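Local atomic coordinates of oxygen-independent coproporphyrinogen III oxidase (Escherichia coli, PDB entry 1OLT), a protein that catalyses the anaerobic oxidative decarboxylation of two propionate groups of coproporphyrinogen III to the vinyl groups of protoporphyrinogen IX, using S-adenosylmethionine and a [4Fe-4S] cluster. Residues I59-K64 against N72-R77; R77-A82 against P115-K120. All blocks are in the same frame, centred on the assembly; numbering follows the deposited sequence.

Contact 1. Residues I59-K64 against N72-R77. With SF4 (iron/sulfur cluster), chain B.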
# COMPACT_ATOMS: atom_id res chain seq x y z
N ILE A 59 -7.51 7.51 8.35
CA ILE A 59 -7.79 7.77 9.75
C ILE A 59 -6.42 8.04 10.39
O ILE A 59 -5.61 7.11 10.54
CB ILE A 59 -8.48 6.57 10.45
CG1 ILE A 59 -9.80 6.11 9.82
CG2 ILE A 59 -8.75 6.93 11.93
CD1 ILE A 59 -10.84 7.16 9.76
N PRO A 60 -6.09 9.29 10.70
CA PRO A 60 -4.70 9.57 11.02
C PRO A 60 -4.24 9.28 12.44
O PRO A 60 -3.03 9.20 12.65
CB PRO A 60 -4.57 11.07 10.72
CG PRO A 60 -5.98 11.65 11.07
CD PRO A 60 -6.89 10.55 10.62
N PHE A 61 -5.14 9.07 13.38
CA PHE A 61 -4.79 9.08 14.77
C PHE A 61 -4.14 7.77 15.23
O PHE A 61 -4.56 6.68 14.84
CB PHE A 61 -6.06 9.45 15.61
CG PHE A 61 -6.68 10.73 15.21
CD1 PHE A 61 -6.04 11.90 15.39
CD2 PHE A 61 -7.92 10.73 14.58
CE1 PHE A 61 -6.63 13.10 14.95
CE2 PHE A 61 -8.48 11.90 14.16
CZ PHE A 61 -7.86 13.06 14.38
N CYS A 62 -3.13 7.92 16.09
CA CYS A 62 -2.51 6.81 16.79
C CYS A 62 -2.42 7.10 18.29
O CYS A 62 -2.32 8.25 18.71
CB CYS A 62 -1.12 6.52 16.23
SG CYS A 62 -1.07 6.20 14.47
N HIS A 63 -2.42 6.05 19.10
CA HIS A 63 -2.34 6.18 20.57
C HIS A 63 -0.94 6.63 21.04
O HIS A 63 -0.82 7.39 22.01
CB HIS A 63 -2.68 4.84 21.25
CG HIS A 63 -4.09 4.41 21.01
ND1 HIS A 63 -5.17 5.23 21.27
CD2 HIS A 63 -4.61 3.22 20.65
CE1 HIS A 63 -6.29 4.59 20.99
NE2 HIS A 63 -5.98 3.37 20.60
N LYS A 64 0.10 6.18 20.33
CA LYS A 64 1.46 6.23 20.83
C LYS A 64 2.51 6.39 19.67
O LYS A 64 2.26 5.92 18.55
CB LYS A 64 1.72 4.94 21.62
CG LYS A 64 2.96 5.04 22.51
CD LYS A 64 3.28 3.74 23.32
CE LYS A 64 2.14 3.31 24.33
NZ LYS A 64 2.58 2.01 25.05
N ASN A 72 1.62 9.19 7.31
CA ASN A 72 0.87 10.38 7.64
C ASN A 72 -0.05 9.99 8.84
O ASN A 72 -1.00 9.24 8.71
CB ASN A 72 0.10 10.94 6.45
CG ASN A 72 -0.69 12.23 6.83
OD1 ASN A 72 -1.73 12.19 7.60
ND2 ASN A 72 -0.23 13.36 6.32
N LYS A 73 0.31 10.48 10.01
CA LYS A 73 -0.35 10.08 11.25
C LYS A 73 -0.18 11.18 12.30
O LYS A 73 0.72 12.01 12.19
CB LYS A 73 0.21 8.75 11.75
CG LYS A 73 1.73 8.78 12.12
CD LYS A 73 2.05 9.18 13.54
CE LYS A 73 3.51 8.89 13.92
NZ LYS A 73 4.41 9.84 13.22
N ILE A 74 -1.07 11.18 13.30
CA ILE A 74 -1.10 12.14 14.41
C ILE A 74 -1.25 11.36 15.69
O ILE A 74 -2.28 10.73 15.90
CB ILE A 74 -2.33 13.08 14.26
CG1 ILE A 74 -2.20 13.92 12.92
CG2 ILE A 74 -2.45 14.03 15.52
CD1 ILE A 74 -3.50 14.59 12.48
N VAL A 75 -0.26 11.39 16.57
CA VAL A 75 -0.29 10.70 17.81
C VAL A 75 -0.99 11.64 18.80
O VAL A 75 -0.59 12.76 18.95
CB VAL A 75 1.15 10.42 18.33
CG1 VAL A 75 1.09 9.87 19.77
CG2 VAL A 75 1.87 9.45 17.44
N THR A 76 -2.03 11.17 19.46
CA THR A 76 -2.73 11.96 20.42
C THR A 76 -3.53 11.09 21.37
O THR A 76 -4.08 10.08 21.00
CB THR A 76 -3.63 13.00 19.75
OG1 THR A 76 -4.37 13.75 20.73
CG2 THR A 76 -4.72 12.34 18.93
N ARG A 77 -3.57 11.53 22.62
CA ARG A 77 -4.42 10.94 23.61
C ARG A 77 -5.79 11.66 23.73
O ARG A 77 -6.65 11.24 24.50
CB ARG A 77 -3.68 10.96 24.96
CG ARG A 77 -2.45 9.98 25.01
CD ARG A 77 -2.86 8.54 24.62
NE ARG A 77 -1.89 7.55 25.00
CZ ARG A 77 -2.12 6.25 24.91
NH1 ARG A 77 -3.32 5.82 24.56
NH2 ARG A 77 -1.19 5.38 25.23
FE1 SF4 B . 0.77 4.82 14.25
FE2 SF4 B . 2.82 4.44 12.60
FE3 SF4 B . 1.13 2.61 13.17
FE4 SF4 B . 2.70 3.35 14.79
S1 SF4 B . 3.35 2.28 12.86
S2 SF4 B . 0.60 2.89 15.37
S3 SF4 B . 2.78 5.44 14.58
S4 SF4 B . 0.77 4.44 12.07
O HOH W 1 -6.03 7.20 23.71
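Ile74 O takes the N-H of Cys62 (N to O 2.9 Å) and is also met by Phe61 CA, a CA-H...O contact of 3.2 Å. Ile74 N in turn gives its hydrogen to Pro60 O, and Thr76 N binds Cys62 O at 3.0 Å. This is a short parallel ladder, with Phe61 and Ile74 on one face and Cys62 and Val75 on the other. Next to the first pair, the Pro60 ring lies beside Ile74 CD1, and Phe61 CD1 packs on Thr76 CG2 (3.8 Å). Cys62 turns SG beside its own backbone N (chi1 -56°), and SG binds cluster iron FE1 at 2.3 Å. Val75 lays both methyls against the Lys64 backbone, CG2 3.7 Å from Lys64 O; an alanine here would lose both methyls and would probably open a gap beside that carbonyl. Farther on, His63 O sits over one face of the Arg77 guanidinium without a hydrogen bond, and a water links His63 ND1 to Arg77 NH1, which also pairs with Glu150. Cys62 opens the radical SAM CX3CX2C motif, whose Cys66 and Cys69 lie between the segments. The ladder joins strand 74-75 to the end of strand 53-62, with Tyr85 of helix 80-96 meeting the Phe61 ring edge-to-face.

Contact 2. Residues R77-A82 against P115-K120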
# COMPACT_ATOMS: atom_id res chain seq x y z
N ARG A 77 -3.57 11.53 22.62
CA ARG A 77 -4.42 10.94 23.61
C ARG A 77 -5.79 11.66 23.73
O ARG A 77 -6.65 11.24 24.50
CB ARG A 77 -3.68 10.96 24.96
CG ARG A 77 -2.45 9.98 25.01
CD ARG A 77 -2.86 8.54 24.62
NE ARG A 77 -1.89 7.55 25.00
CZ ARG A 77 -2.12 6.25 24.91
NH1 ARG A 77 -3.32 5.82 24.56
NH2 ARG A 77 -1.19 5.38 25.23
N GLN A 78 -5.95 12.76 23.00
CA GLN A 78 -7.21 13.51 22.99
C GLN A 78 -8.20 12.81 22.07
O GLN A 78 -8.33 13.16 20.93
CB GLN A 78 -6.96 14.94 22.57
CG GLN A 78 -6.11 15.66 23.54
CD GLN A 78 -6.09 17.15 23.27
OE1 GLN A 78 -7.04 17.87 23.61
NE2 GLN A 78 -5.07 17.59 22.61
N GLN A 79 -8.84 11.78 22.59
CA GLN A 79 -9.66 10.88 21.79
C GLN A 79 -10.85 11.57 21.10
O GLN A 79 -11.27 11.12 20.02
CB GLN A 79 -10.17 9.69 22.62
CG GLN A 79 -10.23 8.28 21.78
CD GLN A 79 -11.53 8.12 20.92
OE1 GLN A 79 -12.53 8.82 21.22
NE2 GLN A 79 -11.52 7.18 19.83
N HIS A 80 -11.36 12.64 21.73
CA HIS A 80 -12.37 13.48 21.14
C HIS A 80 -12.01 14.05 19.75
O HIS A 80 -12.89 14.45 19.00
CB HIS A 80 -12.71 14.64 22.03
CG HIS A 80 -11.75 15.75 21.96
ND1 HIS A 80 -10.77 15.95 22.92
CD2 HIS A 80 -11.62 16.78 21.07
CE1 HIS A 80 -10.04 17.01 22.60
NE2 HIS A 80 -10.53 17.53 21.48
N LYS A 81 -10.72 14.05 19.41
CA LYS A 81 -10.31 14.44 18.05
C LYS A 81 -10.89 13.52 17.01
O LYS A 81 -11.12 13.94 15.88
CB LYS A 81 -8.81 14.55 17.91
CG LYS A 81 -8.23 15.83 18.53
CD LYS A 81 -6.76 15.80 18.40
CE LYS A 81 -6.14 16.95 19.13
NZ LYS A 81 -6.68 18.26 18.74
N ALA A 82 -11.16 12.28 17.38
CA ALA A 82 -11.71 11.34 16.44
C ALA A 82 -13.16 11.74 16.09
O ALA A 82 -13.61 11.56 14.96
CB ALA A 82 -11.71 9.96 16.99
N PRO A 115 -6.68 3.04 12.08
CA PRO A 115 -8.15 3.00 11.97
C PRO A 115 -8.88 2.54 13.22
O PRO A 115 -9.95 3.11 13.47
CB PRO A 115 -8.40 2.05 10.79
CG PRO A 115 -7.17 2.27 9.91
CD PRO A 115 -6.04 2.47 10.88
N THR A 116 -8.31 1.59 13.95
CA THR A 116 -8.88 1.11 15.19
C THR A 116 -8.67 2.00 16.41
O THR A 116 -9.04 1.60 17.54
CB THR A 116 -8.47 -0.35 15.47
OG1 THR A 116 -7.04 -0.57 15.40
CG2 THR A 116 -9.07 -1.21 14.44
N TYR A 117 -8.11 3.18 16.19
CA TYR A 117 -8.22 4.26 17.15
C TYR A 117 -9.70 4.62 17.38
O TYR A 117 -10.09 5.05 18.50
CB TYR A 117 -7.50 5.48 16.62
CG TYR A 117 -7.34 6.62 17.63
CD1 TYR A 117 -8.38 7.57 17.85
CD2 TYR A 117 -6.14 6.79 18.32
CE1 TYR A 117 -8.20 8.63 18.79
CE2 TYR A 117 -5.96 7.82 19.24
CZ TYR A 117 -7.00 8.74 19.47
OH TYR A 117 -6.78 9.75 20.37
N LEU A 118 -10.50 4.52 16.29
CA LEU A 118 -11.94 4.69 16.39
C LEU A 118 -12.56 3.62 17.30
O LEU A 118 -12.38 2.42 17.10
CB LEU A 118 -12.58 4.67 15.04
CG LEU A 118 -12.06 5.63 13.96
CD1 LEU A 118 -12.92 5.46 12.75
CD2 LEU A 118 -12.10 7.03 14.42
N ASN A 119 -13.35 4.06 18.27
CA ASN A 119 -14.08 3.16 19.10
C ASN A 119 -15.28 2.49 18.33
O ASN A 119 -15.55 2.82 17.17
CB ASN A 119 -14.43 3.87 20.45
CG ASN A 119 -15.49 4.99 20.30
OD1 ASN A 119 -16.35 4.93 19.39
ND2 ASN A 119 -15.48 5.94 21.22
N LYS A 120 -16.00 1.57 18.94
CA LYS A 120 -17.11 0.89 18.26
C LYS A 120 -18.18 1.80 17.71
O LYS A 120 -18.64 1.64 16.56
CB LYS A 120 -17.75 -0.17 19.19
CG LYS A 120 -16.81 -1.37 19.56
CD LYS A 120 -17.58 -2.33 20.57
CE LYS A 120 -16.63 -3.24 21.30
NZ LYS A 120 -17.35 -4.37 22.13
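The backbones of Ala82, in the first turn of its helix, and Leu118, just past the 3-10 turn 115-117, come within 6.7 Å between CA atoms, and Gln79, Ala82, Tyr117 and Leu118 carry the contact. Gln79 reaches across and gives an N-H to Tyr117 O, NE2 to O 2.9 Å. The oxygen lies almost in the Gln79 amide plane, but the bond is bent, with 140° at the hydrogen. The same NE2 has a second partner in Gln122 OE1, which also accepts from Asn119 N. With CG anti to the backbone N (chi1 -171°), Tyr117 starts its ring toward Gln79 and Ala82. The ring runs past Gln79 in the opposite direction, ring and amide planes 11° apart, and Gln79 CG touches Tyr117 CE1 at 3.6 Å. Ala82 CB comes to the ring's edge, 4.2 Å from Tyr117 CE1, and also packs on Leu118 CD2 (3.9 Å). Within the radical SAM core, the contact thus joins the start of the crossover helix 80-96 to the loop leaving the next long parallel strand, 105-112, toward helix 120-133, where Asn119 is the N-cap; Leu118 also touches Ile59 of strand 53-62 and Ile123 of helix 120-133.

Overall arrangement
Contact 1 and contact 2 follow one another along the chain, share Arg77, and have centres 9 Å apart on the same side of the molecule, within the radical SAM core. Strand 74-75 of contact 1 runs on into helix 80-96 of contact 2, and strand 53-62 pairs in parallel with both 74-75 and 105-112. Tyr117 ties them together: its OH lies 2.8 Å from Thr76 O, a probable hydrogen bond, and its ring meets that of His63. Contact 1 joins the two ends of the loop that carries Cys66 and Cys69, with Cys62 on its first strand. Both belong to the first beta-alpha-beta crossover, contact 2 joining its helix start to the loop that follows strand 105-112.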